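Long-range contacts in beta-N-acetylglucosaminidase Nag2 (Vibrio harveyi, PDB 6EZR), which probably hydrolyses terminal non-reducing N-acetyl-D-hexosamine residues from N-acetyl-beta-D-hexosaminides: residues Thr392-Ile397 against Asn441-Lys446; Gly435-Pro440 against Trp487-His492; His468-Ala473 against Gly493-Lys498; Arg483-Glu488 against Asp499-Ser504. One frame throughout, in Å; residues are numbered along the deposited sequence.

Contact 1 (Thr392-Ile397 against Asn441-Lys446)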
# COMPACT_ATOMS: atom_id res chain seq x y z
N THR A 392 -19.98 13.63 21.75
CA THR A 392 -19.69 12.19 21.81
C THR A 392 -18.20 11.90 21.98
O THR A 392 -17.37 12.39 21.21
CB THR A 392 -20.20 11.46 20.55
OG1 THR A 392 -21.53 11.88 20.24
CG2 THR A 392 -20.21 9.95 20.76
N GLU A 393 -17.88 11.12 23.01
CA GLU A 393 -16.51 10.71 23.31
C GLU A 393 -16.28 9.29 22.80
O GLU A 393 -16.83 8.33 23.34
CB GLU A 393 -16.22 10.81 24.81
CG GLU A 393 -16.18 12.25 25.32
CD GLU A 393 -15.81 12.37 26.79
OE1 GLU A 393 -15.37 13.48 27.20
OE2 GLU A 393 -15.94 11.38 27.55
N TYR A 394 -15.50 9.19 21.72
CA TYR A 394 -15.15 7.92 21.09
C TYR A 394 -13.66 7.91 20.75
O TYR A 394 -13.00 8.94 20.81
CB TYR A 394 -15.98 7.67 19.83
CG TYR A 394 -15.75 8.67 18.70
CD1 TYR A 394 -14.75 8.45 17.75
CD2 TYR A 394 -16.53 9.82 18.58
CE1 TYR A 394 -14.53 9.35 16.72
CE2 TYR A 394 -16.32 10.73 17.55
CZ TYR A 394 -15.32 10.49 16.61
OH TYR A 394 -15.09 11.37 15.58
N ARG A 395 -13.16 6.73 20.41
CA ARG A 395 -11.75 6.57 20.05
C ARG A 395 -11.59 5.57 18.91
O ARG A 395 -12.03 4.42 19.02
CB ARG A 395 -10.94 6.12 21.28
CG ARG A 395 -10.78 7.20 22.35
CD ARG A 395 -9.83 8.28 21.86
NE ARG A 395 -9.61 9.36 22.81
CZ ARG A 395 -8.70 10.33 22.64
NH1 ARG A 395 -8.58 11.28 23.57
NH2 ARG A 395 -7.91 10.36 21.56
N SER A 396 -10.96 6.01 17.82
CA SER A 396 -10.70 5.13 16.69
C SER A 396 -9.55 4.17 17.00
O SER A 396 -8.85 4.33 18.01
CB SER A 396 -10.39 5.93 15.41
OG SER A 396 -9.04 6.36 15.35
N ILE A 397 -9.36 3.21 16.11
CA ILE A 397 -8.26 2.23 16.22
C ILE A 397 -6.86 2.86 16.11
O ILE A 397 -5.90 2.33 16.64
CB ILE A 397 -8.49 1.08 15.21
CG1 ILE A 397 -9.54 0.14 15.79
CG2 ILE A 397 -7.20 0.30 14.93
CD1 ILE A 397 -10.30 -0.64 14.75
N ASN A 441 -16.94 2.15 18.18
CA ASN A 441 -18.19 1.87 18.91
C ASN A 441 -18.67 3.08 19.72
O ASN A 441 -17.87 3.82 20.30
CB ASN A 441 -18.08 0.63 19.82
CG ASN A 441 -19.42 0.23 20.47
OD1 ASN A 441 -20.38 -0.13 19.79
ND2 ASN A 441 -19.48 0.31 21.80
N GLY A 442 -19.99 3.28 19.72
CA GLY A 442 -20.61 4.43 20.38
C GLY A 442 -20.42 5.79 19.72
O GLY A 442 -20.68 6.82 20.35
N VAL A 443 -19.98 5.81 18.46
CA VAL A 443 -19.83 7.06 17.70
C VAL A 443 -21.22 7.64 17.38
O VAL A 443 -22.19 6.89 17.23
CB VAL A 443 -18.97 6.85 16.43
CG1 VAL A 443 -19.70 6.04 15.37
CG2 VAL A 443 -18.49 8.18 15.86
N TRP A 444 -21.31 8.97 17.32
CA TRP A 444 -22.58 9.71 17.12
C TRP A 444 -23.68 9.55 18.20
O TRP A 444 -24.78 10.04 18.01
CB TRP A 444 -23.24 9.38 15.77
CG TRP A 444 -22.34 9.36 14.60
CD1 TRP A 444 -21.49 10.34 14.20
CD2 TRP A 444 -22.21 8.30 13.65
NE1 TRP A 444 -20.82 9.95 13.07
CE2 TRP A 444 -21.25 8.70 12.70
CE3 TRP A 444 -22.81 7.04 13.50
CZ2 TRP A 444 -20.88 7.90 11.62
CZ3 TRP A 444 -22.44 6.24 12.43
CH2 TRP A 444 -21.48 6.68 11.50
N SER A 445 -23.39 8.87 19.31
CA SER A 445 -24.42 8.55 20.31
C SER A 445 -24.93 9.77 21.09
O SER A 445 -26.06 9.77 21.58
CB SER A 445 -23.93 7.48 21.29
OG SER A 445 -22.77 7.92 21.98
N LYS A 446 -24.09 10.80 21.20
CA LYS A 446 -24.47 12.08 21.81
C LYS A 446 -24.38 13.24 20.79
O LYS A 446 -23.95 14.34 21.12
CB LYS A 446 -23.61 12.34 23.05
CG LYS A 446 -23.89 11.36 24.19
CD LYS A 446 -22.75 11.24 25.19
CE LYS A 446 -22.69 12.41 26.15
NZ LYS A 446 -21.56 12.29 27.11
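Tyr-394 offers one face of its ring to Val-443, whose CG2 methyl sits above the middle of the ring in a CH-pi contact, 3.7 Å from the centroid and 12° off the ring normal. The two side chains meet at a slant, and the methyl comes about equally near to CD2 and CE2. Two torsions set this up: the tyrosine ring stands between its own backbone N and carbonyl carbon (chi1 64°), while CG2 of the valine points anti to its backbone N. Two residues earlier, Thr-392 divides its two branches between different neighbours. Thr-392 CG2 lies against the type II turn from Gly-442 to Ser-445, 3.2 Å from Gly-442 O and 3.5 Å from Ser-445 OG. That turn is braced from within, since Ser-445 OG donates to Gly-442 O over 2.9 Å. The other branch, Thr-392 OG1, accepts from Lys-446 N at 2.9 Å through a bent bond of 139°, and it also has a hydrogen bond with Asp-390. Trp-444 points away from segment 392-397 and its indole touches helix 465-479. Two loops of the catalytic domain are thus joined, one leading to helix 410-426 and the other running from strand 431-435 to helix 448-457. A single hydroxyl holds the backbone just after the turn, and the rest of the grip, a methyl on a ring and a methyl on a turn, is dispersive and weakly directional.

Contact 2 (Gly435-Pro440 against Trp487-His492)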
# COMPACT_ATOMS: atom_id res chain seq x y z
N GLY A 435 -14.01 2.66 1.22
CA GLY A 435 -13.42 2.43 2.51
C GLY A 435 -14.38 1.55 3.27
O GLY A 435 -14.27 0.32 3.24
N ALA A 436 -15.35 2.18 3.91
CA ALA A 436 -16.35 1.49 4.71
C ALA A 436 -15.77 0.59 5.81
O ALA A 436 -16.26 -0.51 6.05
CB ALA A 436 -17.29 0.71 3.79
N ASP A 437 -14.71 1.05 6.46
CA ASP A 437 -14.26 0.43 7.71
C ASP A 437 -15.33 0.66 8.79
O ASP A 437 -16.00 1.70 8.80
CB ASP A 437 -12.92 1.02 8.15
CG ASP A 437 -11.75 0.53 7.29
OD1 ASP A 437 -11.68 -0.68 6.98
OD2 ASP A 437 -10.88 1.37 6.94
N GLU A 438 -15.52 -0.32 9.68
CA GLU A 438 -16.46 -0.19 10.79
C GLU A 438 -16.04 1.01 11.67
O GLU A 438 -14.86 1.19 11.99
CB GLU A 438 -16.55 -1.50 11.61
CG GLU A 438 -17.52 -1.50 12.80
CD GLU A 438 -19.00 -1.53 12.41
OE1 GLU A 438 -19.36 -2.17 11.40
OE2 GLU A 438 -19.83 -0.91 13.13
N VAL A 439 -17.02 1.84 12.02
CA VAL A 439 -16.76 3.06 12.80
C VAL A 439 -16.50 2.66 14.24
O VAL A 439 -16.93 1.59 14.65
CB VAL A 439 -17.90 4.11 12.71
CG1 VAL A 439 -18.02 4.67 11.31
CG2 VAL A 439 -19.25 3.56 13.18
N PRO A 440 -15.80 3.51 15.02
CA PRO A 440 -15.56 3.20 16.43
C PRO A 440 -16.88 3.07 17.22
O PRO A 440 -17.82 3.80 16.92
CB PRO A 440 -14.77 4.41 16.94
CG PRO A 440 -14.28 5.12 15.73
CD PRO A 440 -15.30 4.85 14.67
N TRP A 487 -13.99 -2.30 2.12
CA TRP A 487 -13.18 -3.19 2.94
C TRP A 487 -14.03 -4.22 3.70
O TRP A 487 -15.23 -4.02 3.89
CB TRP A 487 -12.35 -2.39 3.94
CG TRP A 487 -11.25 -1.58 3.33
CD1 TRP A 487 -11.08 -0.23 3.41
CD2 TRP A 487 -10.14 -2.07 2.57
NE1 TRP A 487 -9.95 0.15 2.74
CE2 TRP A 487 -9.35 -0.96 2.22
CE3 TRP A 487 -9.74 -3.35 2.15
CZ2 TRP A 487 -8.18 -1.09 1.46
CZ3 TRP A 487 -8.59 -3.47 1.39
CH2 TRP A 487 -7.82 -2.35 1.05
N GLU A 488 -13.37 -5.31 4.08
CA GLU A 488 -13.85 -6.37 5.00
C GLU A 488 -15.20 -6.16 5.71
O GLU A 488 -16.18 -6.88 5.47
CB GLU A 488 -12.74 -6.61 6.05
CG GLU A 488 -12.99 -7.72 7.06
CD GLU A 488 -12.99 -9.11 6.44
OE1 GLU A 488 -12.14 -9.39 5.57
OE2 GLU A 488 -13.84 -9.93 6.85
N GLU A 489 -15.25 -5.15 6.57
CA GLU A 489 -16.37 -4.96 7.49
C GLU A 489 -17.64 -4.38 6.86
O GLU A 489 -18.69 -4.36 7.50
CB GLU A 489 -15.94 -4.10 8.66
CG GLU A 489 -14.76 -4.68 9.44
CD GLU A 489 -14.04 -3.63 10.25
OE1 GLU A 489 -13.62 -2.61 9.64
OE2 GLU A 489 -13.91 -3.82 11.48
N ALA A 490 -17.57 -3.94 5.61
CA ALA A 490 -18.76 -3.52 4.86
C ALA A 490 -19.84 -4.61 4.72
O ALA A 490 -21.01 -4.28 4.54
CB ALA A 490 -18.38 -3.00 3.48
N GLN A 491 -19.46 -5.89 4.80
CA GLN A 491 -20.39 -7.03 4.68
C GLN A 491 -21.37 -7.20 5.84
O GLN A 491 -22.42 -7.82 5.66
CB GLN A 491 -19.62 -8.35 4.51
CG GLN A 491 -18.92 -8.85 5.77
CD GLN A 491 -18.14 -10.13 5.56
OE1 GLN A 491 -18.70 -11.23 5.62
NE2 GLN A 491 -16.82 -10.00 5.34
N HIS A 492 -21.01 -6.74 7.03
CA HIS A 492 -21.81 -7.01 8.23
C HIS A 492 -22.89 -5.97 8.38
O HIS A 492 -22.72 -4.83 7.95
CB HIS A 492 -20.95 -7.03 9.49
CG HIS A 492 -19.76 -7.92 9.38
ND1 HIS A 492 -19.86 -9.29 9.20
CD2 HIS A 492 -18.43 -7.65 9.41
CE1 HIS A 492 -18.65 -9.81 9.14
NE2 HIS A 492 -17.77 -8.84 9.26
O HOH W 1 -13.09 -3.33 6.94
O HOH W 2 -12.41 -0.97 11.56
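Glu-489 OE1 is gripped by three donors: the backbone N of Glu-438 and two waters. The site lies at the C-terminal ends of neighbouring parallel strands 431-435 and 483-487 of the TIM-barrel catalytic domain, where Glu-438 is the predicted proton donor. Glu-438 N reaches Glu-489 OE1 at 3.0 Å and nearly straight (166°), but from above the carboxylate plane, 66° out of it. The first torsion sets CG of Glu-489 beside its own backbone N, and the chain then runs extended to deliver the carboxylate to the loop 435-440. Water 1 donates to OE1 and to Asp-437 OD1, and accepts from Glu-489 N at 2.8 Å, so it lies between two acidic groups whose oxygens, Asp-437 OD1 and Glu-489 OE1, are 3.8 Å apart. Water 2 links OE1 to Glu-438 O by a longer bond. The carboxylate of Glu-438 itself turns to Lys-463, Lys-495 and Gln-466, while its CB touches Glu-489 OE2 at 3.5 Å. Deeper down, Trp-487 N donates to Gly-435 O at 2.9 Å, continuing the strand pairing, and the indole NE1 is taken by Glu-367. Ala-436 and Ala-490 meet through their CB atoms at 3.9 Å. Asp-437 runs alongside Trp-487, its carboxylate within 4° of parallel to the indole and OD1 3.6 Å from the indole CD1.

Contact 3 (His468-Ala473 against Gly493-Lys498)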
# COMPACT_ATOMS: atom_id res chain seq x y z
N HIS A 468 -26.82 3.89 6.47
CA HIS A 468 -27.58 4.96 5.81
C HIS A 468 -26.66 5.83 4.95
O HIS A 468 -27.01 6.19 3.81
CB HIS A 468 -28.33 5.82 6.85
CG HIS A 468 -29.13 6.94 6.26
ND1 HIS A 468 -28.79 8.27 6.41
CD2 HIS A 468 -30.26 6.93 5.50
CE1 HIS A 468 -29.67 9.03 5.78
NE2 HIS A 468 -30.57 8.24 5.22
N PHE A 469 -25.49 6.15 5.49
CA PHE A 469 -24.50 6.93 4.75
C PHE A 469 -23.91 6.15 3.58
O PHE A 469 -23.71 6.71 2.50
CB PHE A 469 -23.37 7.40 5.68
CG PHE A 469 -22.45 8.40 5.03
CD1 PHE A 469 -22.77 9.76 5.03
CD2 PHE A 469 -21.29 7.99 4.41
CE1 PHE A 469 -21.94 10.69 4.43
CE2 PHE A 469 -20.45 8.92 3.80
CZ PHE A 469 -20.77 10.27 3.81
N LEU A 470 -23.64 4.87 3.79
CA LEU A 470 -22.98 4.05 2.77
C LEU A 470 -23.94 3.73 1.62
O LEU A 470 -23.54 3.77 0.45
CB LEU A 470 -22.38 2.78 3.40
CG LEU A 470 -21.10 2.97 4.23
CD1 LEU A 470 -20.78 1.72 5.04
CD2 LEU A 470 -19.88 3.37 3.40
N ARG A 471 -25.20 3.45 1.95
CA ARG A 471 -26.25 3.28 0.94
C ARG A 471 -26.41 4.50 0.02
O ARG A 471 -26.62 4.34 -1.18
CB ARG A 471 -27.59 2.90 1.58
CG ARG A 471 -27.75 1.40 1.76
CD ARG A 471 -29.06 1.00 2.41
NE ARG A 471 -28.85 0.63 3.81
CZ ARG A 471 -29.23 1.34 4.88
NH1 ARG A 471 -29.88 2.50 4.78
NH2 ARG A 471 -28.96 0.86 6.08
N HIS A 472 -26.28 5.69 0.59
CA HIS A 472 -26.25 6.92 -0.21
C HIS A 472 -25.06 6.95 -1.16
O HIS A 472 -25.22 7.21 -2.35
CB HIS A 472 -26.23 8.17 0.67
CG HIS A 472 -26.01 9.44 -0.09
ND1 HIS A 472 -27.05 10.21 -0.59
CD2 HIS A 472 -24.87 10.08 -0.45
CE1 HIS A 472 -26.56 11.26 -1.22
NE2 HIS A 472 -25.24 11.20 -1.16
N ALA A 473 -23.86 6.71 -0.62
CA ALA A 473 -22.64 6.68 -1.43
C ALA A 473 -22.78 5.67 -2.58
O ALA A 473 -22.47 6.00 -3.72
CB ALA A 473 -21.42 6.35 -0.58
N GLY A 493 -23.99 -6.37 9.00
CA GLY A 493 -25.21 -5.57 9.00
C GLY A 493 -25.77 -5.52 7.59
O GLY A 493 -25.39 -6.33 6.72
N ASN A 494 -26.67 -4.57 7.35
CA ASN A 494 -27.20 -4.32 6.00
C ASN A 494 -26.47 -3.16 5.28
O ASN A 494 -26.89 -2.75 4.19
CB ASN A 494 -28.72 -4.07 6.07
CG ASN A 494 -29.47 -4.71 4.90
OD1 ASN A 494 -29.32 -4.28 3.75
ND2 ASN A 494 -30.29 -5.72 5.18
N LYS A 495 -25.38 -2.67 5.88
CA LYS A 495 -24.55 -1.56 5.36
C LYS A 495 -24.63 -1.27 3.87
O LYS A 495 -24.84 -0.13 3.46
CB LYS A 495 -23.07 -1.81 5.69
CG LYS A 495 -22.45 -0.92 6.76
CD LYS A 495 -22.63 -1.45 8.17
CE LYS A 495 -21.32 -1.45 8.95
NZ LYS A 495 -20.42 -2.56 8.55
N VAL A 496 -24.43 -2.31 3.07
CA VAL A 496 -24.35 -2.19 1.62
C VAL A 496 -25.14 -3.30 0.93
O VAL A 496 -25.56 -4.25 1.58
CB VAL A 496 -22.88 -2.18 1.14
CG1 VAL A 496 -22.12 -1.00 1.73
CG2 VAL A 496 -22.16 -3.48 1.48
N SER A 497 -25.33 -3.15 -0.37
CA SER A 497 -25.95 -4.18 -1.20
C SER A 497 -24.95 -5.26 -1.60
O SER A 497 -23.74 -5.11 -1.43
CB SER A 497 -26.55 -3.56 -2.46
OG SER A 497 -25.55 -3.15 -3.37
N LYS A 498 -25.48 -6.33 -2.19
CA LYS A 498 -24.66 -7.45 -2.67
C LYS A 498 -23.87 -7.15 -3.94
O LYS A 498 -23.07 -7.99 -4.37
CB LYS A 498 -25.53 -8.71 -2.85
CG LYS A 498 -26.27 -9.18 -1.60
CD LYS A 498 -25.32 -9.74 -0.55
CE LYS A 498 -25.97 -9.90 0.82
NZ LYS A 498 -26.78 -11.14 0.90
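This is a small, mainly apolar contact between helix 465-479 and the loop 493-498 that leads into strand 501-504, on the outer, helical layer of the TIM barrel. Leu-470 and Arg-471 carry the helix side about equally. Leu-470 CD1 meets CG of Lys-495 at 3.6 Å, the two side chains running side by side in the same direction, while Leu-470 CB rests 4.1 Å from Val-496 CG1. Leu-470 CB also approaches the carbonyl Lys-495 O at 3.8 Å, so the leucine lies against backbone as well as side chains. With CG anti to the carbonyl carbon (chi1 -74°) and chi2 extended, CD1 comes alongside the lysine CG. The lysine chain is bent at three torsions beyond CB, which leads its NZ away from the leucine. Beside it, Arg-471 CG lies 3.7 Å from Lys-495 O. The arginine chain bends at chi3 and brings the edge of the guanidinium toward Asn-494 O, which lies near the guanidinium plane 3.9 Å from Arg-471 NE, too long for a firm bond; NH1 has a weak hydrogen bond with Tyr-459 OH. Next along the loop, Ser-497 is hydrogen-bonded to Glu-474 of the same helix. The aliphatic part of Lys-495 is therefore packed by the helix, while its amine makes a salt bridge with OE1 of Glu-438, the predicted proton donor.

Contact 4 (Arg483-Glu488 against Asp499-Ser504)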
# COMPACT_ATOMS: atom_id res chain seq x y z
N ARG A 483 -19.43 1.02 -9.76
CA ARG A 483 -19.76 -0.04 -8.82
C ARG A 483 -18.94 0.19 -7.55
O ARG A 483 -17.74 0.43 -7.62
CB ARG A 483 -19.44 -1.39 -9.43
CG ARG A 483 -20.05 -2.57 -8.69
CD ARG A 483 -19.49 -3.90 -9.19
NE ARG A 483 -19.91 -5.01 -8.33
CZ ARG A 483 -19.72 -6.30 -8.59
NH1 ARG A 483 -19.09 -6.69 -9.69
NH2 ARG A 483 -20.16 -7.21 -7.72
N MET A 484 -19.58 0.12 -6.40
CA MET A 484 -18.90 0.40 -5.14
C MET A 484 -18.04 -0.78 -4.68
O MET A 484 -18.44 -1.94 -4.81
CB MET A 484 -19.90 0.76 -4.04
CG MET A 484 -19.27 1.48 -2.87
SD MET A 484 -20.49 2.27 -1.81
CE MET A 484 -21.06 0.87 -0.85
N LEU A 485 -16.87 -0.45 -4.15
CA LEU A 485 -15.95 -1.40 -3.51
C LEU A 485 -15.75 -0.98 -2.04
O LEU A 485 -15.74 0.21 -1.72
CB LEU A 485 -14.60 -1.40 -4.25
CG LEU A 485 -14.42 -2.31 -5.48
CD1 LEU A 485 -15.61 -2.33 -6.42
CD2 LEU A 485 -13.17 -1.92 -6.25
N GLY A 486 -15.59 -1.95 -1.16
CA GLY A 486 -15.39 -1.67 0.26
C GLY A 486 -14.50 -2.68 0.95
O GLY A 486 -14.28 -3.78 0.44
N TRP A 487 -13.99 -2.30 2.12
CA TRP A 487 -13.18 -3.19 2.94
C TRP A 487 -14.03 -4.22 3.70
O TRP A 487 -15.23 -4.02 3.89
CB TRP A 487 -12.35 -2.39 3.94
CG TRP A 487 -11.25 -1.58 3.33
CD1 TRP A 487 -11.08 -0.23 3.41
CD2 TRP A 487 -10.14 -2.07 2.57
NE1 TRP A 487 -9.95 0.15 2.74
CE2 TRP A 487 -9.35 -0.96 2.22
CE3 TRP A 487 -9.74 -3.35 2.15
CZ2 TRP A 487 -8.18 -1.09 1.46
CZ3 TRP A 487 -8.59 -3.47 1.39
CH2 TRP A 487 -7.82 -2.35 1.05
N GLU A 488 -13.37 -5.31 4.08
CA GLU A 488 -13.85 -6.37 5.00
C GLU A 488 -15.20 -6.16 5.71
O GLU A 488 -16.18 -6.88 5.47
CB GLU A 488 -12.74 -6.61 6.05
CG GLU A 488 -12.99 -7.72 7.06
CD GLU A 488 -12.99 -9.11 6.44
OE1 GLU A 488 -12.14 -9.39 5.57
OE2 GLU A 488 -13.84 -9.93 6.85
N ASP A 499 -24.09 -5.99 -4.57
CA ASP A 499 -23.23 -5.51 -5.66
C ASP A 499 -21.94 -4.82 -5.21
O ASP A 499 -21.05 -4.58 -6.03
CB ASP A 499 -24.02 -4.58 -6.58
CG ASP A 499 -25.21 -5.27 -7.26
OD1 ASP A 499 -25.05 -6.43 -7.72
OD2 ASP A 499 -26.30 -4.65 -7.33
N THR A 500 -21.83 -4.49 -3.92
CA THR A 500 -20.61 -3.92 -3.36
C THR A 500 -19.55 -5.01 -3.27
O THR A 500 -19.78 -6.04 -2.65
CB THR A 500 -20.87 -3.28 -1.97
OG1 THR A 500 -21.68 -2.12 -2.14
CG2 THR A 500 -19.57 -2.88 -1.26
N VAL A 501 -18.40 -4.78 -3.90
CA VAL A 501 -17.29 -5.76 -3.89
C VAL A 501 -16.51 -5.59 -2.60
O VAL A 501 -16.11 -4.49 -2.25
CB VAL A 501 -16.33 -5.60 -5.08
CG1 VAL A 501 -15.15 -6.56 -4.99
CG2 VAL A 501 -17.06 -5.83 -6.39
N ILE A 502 -16.30 -6.70 -1.91
CA ILE A 502 -15.68 -6.74 -0.59
C ILE A 502 -14.21 -7.12 -0.72
O ILE A 502 -13.88 -8.12 -1.35
CB ILE A 502 -16.43 -7.75 0.31
CG1 ILE A 502 -17.93 -7.39 0.36
CG2 ILE A 502 -15.85 -7.81 1.72
CD1 ILE A 502 -18.24 -5.97 0.80
N TYR A 503 -13.33 -6.31 -0.13
CA TYR A 503 -11.90 -6.59 -0.09
C TYR A 503 -11.64 -7.18 1.30
O TYR A 503 -11.64 -6.46 2.30
CB TYR A 503 -11.09 -5.30 -0.33
CG TYR A 503 -10.96 -4.89 -1.80
CD1 TYR A 503 -12.09 -4.81 -2.62
CD2 TYR A 503 -9.72 -4.58 -2.36
CE1 TYR A 503 -11.98 -4.44 -3.96
CE2 TYR A 503 -9.61 -4.21 -3.70
CZ TYR A 503 -10.75 -4.14 -4.50
OH TYR A 503 -10.68 -3.78 -5.82
N SER A 504 -11.47 -8.49 1.35
CA SER A 504 -11.38 -9.23 2.60
C SER A 504 -9.94 -9.40 3.08
O SER A 504 -9.12 -9.99 2.38
CB SER A 504 -12.02 -10.60 2.44
OG SER A 504 -11.95 -11.34 3.65
O HOH W 3 -20.48 -7.70 -5.00
O HOH W 4 -14.67 -11.59 4.70
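Strands 483-487 and 501-504 run parallel as neighbours in the barrel sheet, their axes 4.6 Å apart and 24° askew, with Leu-485 facing Val-501, Gly-486 facing Ile-502 and Trp-487 facing Tyr-503. Gly-486 sits at the centre of the pairing: its N donates to Val-501 O and its O accepts from Tyr-503 N, both at 2.8 Å. Val-501 N to Met-484 O and Glu-488 N to Tyr-503 O extend the series at either end. On the face that bears Leu-485, Val-501, Trp-487 and Tyr-503, Leu-485 lies alongside Val-501 and its CG meets Tyr-503 CE1 at 3.6 Å. The tyrosine turns an edge to the face of the Trp-487 six-membered ring in an offset edge-to-face pair, planes at 88° and centroids 5.8 Å apart; its hydroxyl goes to Tyr-265. Arg-483, extended from CG to NE, reaches the loop just before the other strand, where NE donates to Asp-499 O in the plane of both groups at a straight 172°. Val-501 CG2 covers one guanidinium face of this arginine, and NH2 has a salt bridge with Asp-520. At the opposite end Ser-504 OG donates to Glu-488 OE1 at 2.7 Å on the syn side, and water 4 spans Glu-488 OE2 and Ser-504 OG. Leu-506 N is a further donor to that OE1. Such a gathering of donors would tend to stabilise the negative charge of the buried carboxylate and fix its position beside Ser-504, at the end of the strand.

Overall arrangement
All four contacts belong to the TIM-barrel catalytic domain. Contact 4 pairs strands 483-487 and 501-504, and contact 2 takes over where the first of these ends, sharing Trp-487 and Glu-488 with it; their centres are about 9 Å apart. Contact 3 adds helix 465-479, which precedes strand 483-487 in the chain, and lies about 10 Å from contact 2 and 11 Å from contact 4, centre to centre. Contact 1 is the outlier, about 24 Å from contact 4 between centres, yet it touches contact 2 through Pro-440. Along the chain contacts 1 and 2 interleave, as do 2 and 3, and 3 and 4. Sheet, helix and loops thus converge around the predicted acid.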